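Cd1 (Flavonifractor plautii, PDB 7D39) probably uses flavin mononucleotide to reduce the ring double bond of flavones and flavonols, the first step in their breakdown by gut bacteria. Local coordinates at residues K2-S7 with E32-Q37. Sequence-based numbering, arbitrary orientation.
Sequences KILGIS and EVEFIQ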
ATOM      1  N   LYS A   2      12.988  14.109  -6.928  1.00 36.07           N
ATOM      2  CA  LYS A   2      13.447  13.704  -5.625  1.00 39.42           C
ATOM      3  C   LYS A   2      12.962  12.305  -5.356  1.00 35.70           C
ATOM      4  O   LYS A   2      11.788  12.076  -5.318  1.00 28.15           O
ATOM      5  CB  LYS A   2      12.793  14.596  -4.614  1.00 41.76           C
ATOM      6  CG  LYS A   2      13.620  15.065  -3.463  1.00 47.65           C
ATOM      7  CD  LYS A   2      13.262  16.522  -3.229  1.00 54.95           C
ATOM      8  CE  LYS A   2      13.425  16.963  -1.785  1.00 57.58           C
ATOM      9  NZ  LYS A   2      12.481  16.305  -0.848  1.00 61.77           N
ATOM     10  N   ILE A   3      13.876  11.373  -5.178  1.00 33.99           N
ATOM     11  CA  ILE A   3      13.533  10.015  -4.841  1.00 28.15           C
ATOM     12  C   ILE A   3      13.866   9.677  -3.399  1.00 28.93           C
ATOM     13  O   ILE A   3      14.968   9.890  -2.955  1.00 26.07           O
ATOM     14  CB  ILE A   3      14.181   9.018  -5.805  1.00 32.81           C
ATOM     15  CG1 ILE A   3      13.730   9.278  -7.231  1.00 28.36           C
ATOM     16  CG2 ILE A   3      13.900   7.595  -5.395  1.00 28.99           C
ATOM     17  CD1 ILE A   3      12.267   9.051  -7.462  1.00 26.36           C
ATOM     18  N   LEU A   4      12.884   9.157  -2.682  1.00 25.60           N
ATOM     19  CA  LEU A   4      13.064   8.621  -1.355  1.00 23.94           C
ATOM     20  C   LEU A   4      13.121   7.106  -1.338  1.00 24.39           C
ATOM     21  O   LEU A   4      12.259   6.451  -1.824  1.00 26.06           O
ATOM     22  CB  LEU A   4      11.974   9.122  -0.418  1.00 25.74           C
ATOM     23  CG  LEU A   4      11.945   8.662   1.034  1.00 23.22           C
ATOM     24  CD1 LEU A   4      13.075   9.228   1.842  1.00 22.46           C
ATOM     25  CD2 LEU A   4      10.630   8.987   1.691  1.00 21.85           C
ATOM     26  N   GLY A   5      14.176   6.585  -0.758  1.00 25.36           N
ATOM     27  CA  GLY A   5      14.289   5.197  -0.416  1.00 21.92           C
ATOM     28  C   GLY A   5      14.055   4.853   1.032  1.00 21.25           C
ATOM     29  O   GLY A   5      14.605   5.436   1.919  1.00 23.14           O
ATOM     30  N   ILE A   6      13.224   3.869   1.233  1.00 20.67           N
ATOM     31  CA  ILE A   6      12.867   3.370   2.533  1.00 25.57           C
ATOM     32  C   ILE A   6      13.179   1.887   2.648  1.00 21.55           C
ATOM     33  O   ILE A   6      12.848   1.133   1.792  1.00 19.70           O
ATOM     34  CB  ILE A   6      11.376   3.598   2.854  1.00 23.67           C
ATOM     35  CG1 ILE A   6      10.987   5.057   2.676  1.00 20.17           C
ATOM     36  CG2 ILE A   6      11.036   3.033   4.212  1.00 19.19           C
ATOM     37  CD1 ILE A   6       9.512   5.316   2.711  1.00 19.98           C
ATOM     38  N   SER A   7      13.807   1.494   3.732  1.00 21.10           N
ATOM     39  CA  SER A   7      14.084   0.087   3.977  1.00 19.19           C
ATOM     40  C   SER A   7      13.492  -0.337   5.310  1.00 18.69           C
ATOM     41  O   SER A   7      13.692   0.332   6.328  1.00 18.71           O
ATOM     42  CB  SER A   7      15.580  -0.198   3.955  1.00 22.65           C
ATOM     43  OG  SER A   7      15.828  -1.442   4.562  1.00 21.66           O
ATOM     44  N   GLU A  32      17.875  13.622  -7.084  1.00 30.87           N
ATOM     45  CA  GLU A  32      18.337  13.777  -5.713  1.00 36.24           C
ATOM     46  C   GLU A  32      17.760  12.633  -4.886  1.00 33.67           C
ATOM     47  O   GLU A  32      16.613  12.233  -5.077  1.00 36.83           O
ATOM     48  CB  GLU A  32      17.900  15.136  -5.161  1.00 46.42           C
ATOM     49  CG  GLU A  32      18.248  15.415  -3.708  1.00 62.32           C
ATOM     50  CD  GLU A  32      17.595  16.700  -3.195  1.00 70.55           C
ATOM     51  OE1 GLU A  32      17.140  17.518  -4.027  1.00 69.85           O
ATOM     52  OE2 GLU A  32      17.528  16.888  -1.962  1.00 72.22           O
ATOM     53  N   VAL A  33      18.567  12.064  -3.999  1.00 32.54           N
ATOM     54  CA  VAL A  33      18.148  10.864  -3.291  1.00 32.31           C
ATOM     55  C   VAL A  33      18.246  11.084  -1.794  1.00 28.09           C
ATOM     56  O   VAL A  33      19.044  11.886  -1.300  1.00 31.30           O
ATOM     57  CB  VAL A  33      18.968   9.619  -3.700  1.00 28.62           C
ATOM     58  CG1 VAL A  33      18.635   9.221  -5.115  1.00 26.80           C
ATOM     59  CG2 VAL A  33      20.464   9.884  -3.532  1.00 27.09           C
ATOM     60  N   GLU A  34      17.410  10.347  -1.076  1.00 28.40           N
ATOM     61  CA  GLU A  34      17.392  10.339   0.372  1.00 26.69           C
ATOM     62  C   GLU A  34      17.014   8.936   0.827  1.00 26.16           C
ATOM     63  O   GLU A  34      16.256   8.229   0.153  1.00 25.63           O
ATOM     64  CB  GLU A  34      16.406  11.387   0.906  1.00 24.79           C
ATOM     65  CG  GLU A  34      16.323  11.471   2.427  1.00 32.93           C
ATOM     66  CD  GLU A  34      15.400  12.597   2.900  1.00 46.75           C
ATOM     67  OE1 GLU A  34      14.690  13.195   2.058  1.00 43.65           O
ATOM     68  OE2 GLU A  34      15.390  12.880   4.117  1.00 50.19           O
ATOM     69  N   PHE A  35      17.537   8.539   1.981  1.00 24.56           N
ATOM     70  CA  PHE A  35      17.348   7.189   2.494  1.00 22.73           C
ATOM     71  C   PHE A  35      16.813   7.260   3.913  1.00 25.56           C
ATOM     72  O   PHE A  35      17.308   8.048   4.724  1.00 24.49           O
ATOM     73  CB  PHE A  35      18.672   6.419   2.450  1.00 23.29           C
ATOM     74  CG  PHE A  35      18.612   5.053   3.054  1.00 23.69           C
ATOM     75  CD1 PHE A  35      17.760   4.087   2.550  1.00 23.33           C
ATOM     76  CD2 PHE A  35      19.435   4.728   4.115  1.00 22.19           C
ATOM     77  CE1 PHE A  35      17.715   2.824   3.123  1.00 22.22           C
ATOM     78  CE2 PHE A  35      19.406   3.473   4.671  1.00 21.64           C
ATOM     79  CZ  PHE A  35      18.548   2.520   4.179  1.00 21.11           C
ATOM     80  N   ILE A  36      15.799   6.448   4.209  1.00 21.55           N
ATOM     81  CA  ILE A  36      15.252   6.327   5.557  1.00 23.36           C
ATOM     82  C   ILE A  36      15.292   4.858   5.970  1.00 23.96           C
ATOM     83  O   ILE A  36      14.759   3.989   5.268  1.00 22.89           O
ATOM     84  CB  ILE A  36      13.822   6.888   5.660  1.00 20.91           C
ATOM     85  CG1 ILE A  36      13.851   8.413   5.580  1.00 21.58           C
ATOM     86  CG2 ILE A  36      13.178   6.472   6.965  1.00 20.41           C
ATOM     87  CD1 ILE A  36      12.448   9.053   5.630  1.00 21.49           C
ATOM     88  N   GLN A  37      15.932   4.584   7.103  1.00 25.67           N
ATOM     89  CA  GLN A  37      15.998   3.252   7.690  1.00 20.81           C
ATOM     90  C   GLN A  37      14.944   3.177   8.794  1.00 22.00           C
ATOM     91  O   GLN A  37      15.027   3.914   9.777  1.00 26.18           O
ATOM     92  CB  GLN A  37      17.405   2.995   8.238  1.00 20.53           C
ATOM     93  CG  GLN A  37      17.974   1.604   7.942  1.00 20.14           C
ATOM     94  CD  GLN A  37      17.205   0.513   8.639  1.00 24.11           C
ATOM     95  OE1 GLN A  37      16.729   0.700   9.761  1.00 24.96           O
ATOM     96  NE2 GLN A  37      17.066  -0.631   7.981  1.00 19.26           N
TER
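The F35 ring receives S7 CB at its edge, near the ring plane, 3.8 Å from CE1; G5 O approaches CD1 obliquely. With CG anti to the backbone N (chi1 176°), the ring runs forward along the strand toward S7, alongside G5, which has no side chain. The F35 side chain also touches D16 and L23 of helix 14-28. Between the backbones five hydrogen bonds alternate in direction, from I3 N to E32 O through to S7 N to I36 O; the straightest, G5 N to E34 O, is 2.8 Å long. Strands 2-7 and 32-37 are thus parallel neighbours, joined through helix 14-28 in the first beta-alpha-beta crossover of a flavodoxin-like sheet, with 32-37 at its edge. On the face opposite F35, L4 CD1 lies 3.8 Å from I36 CD1 and 4.0 Å from E34 CG, beneath helix 70-79. Farther back, the bent K2 chain lies alongside extended E32; K2 NZ, 4.8 Å from E34 OE1 and 5.2 Å from E32 OE2, bonds weakly to D79 O, while E34 OE2 forms a salt bridge with K76. At the C-terminal ends, S7 OG and Q37 NE2 each hydrogen-bond D16 OD1; the S7 side chain is about 5 Å from the bound FMN.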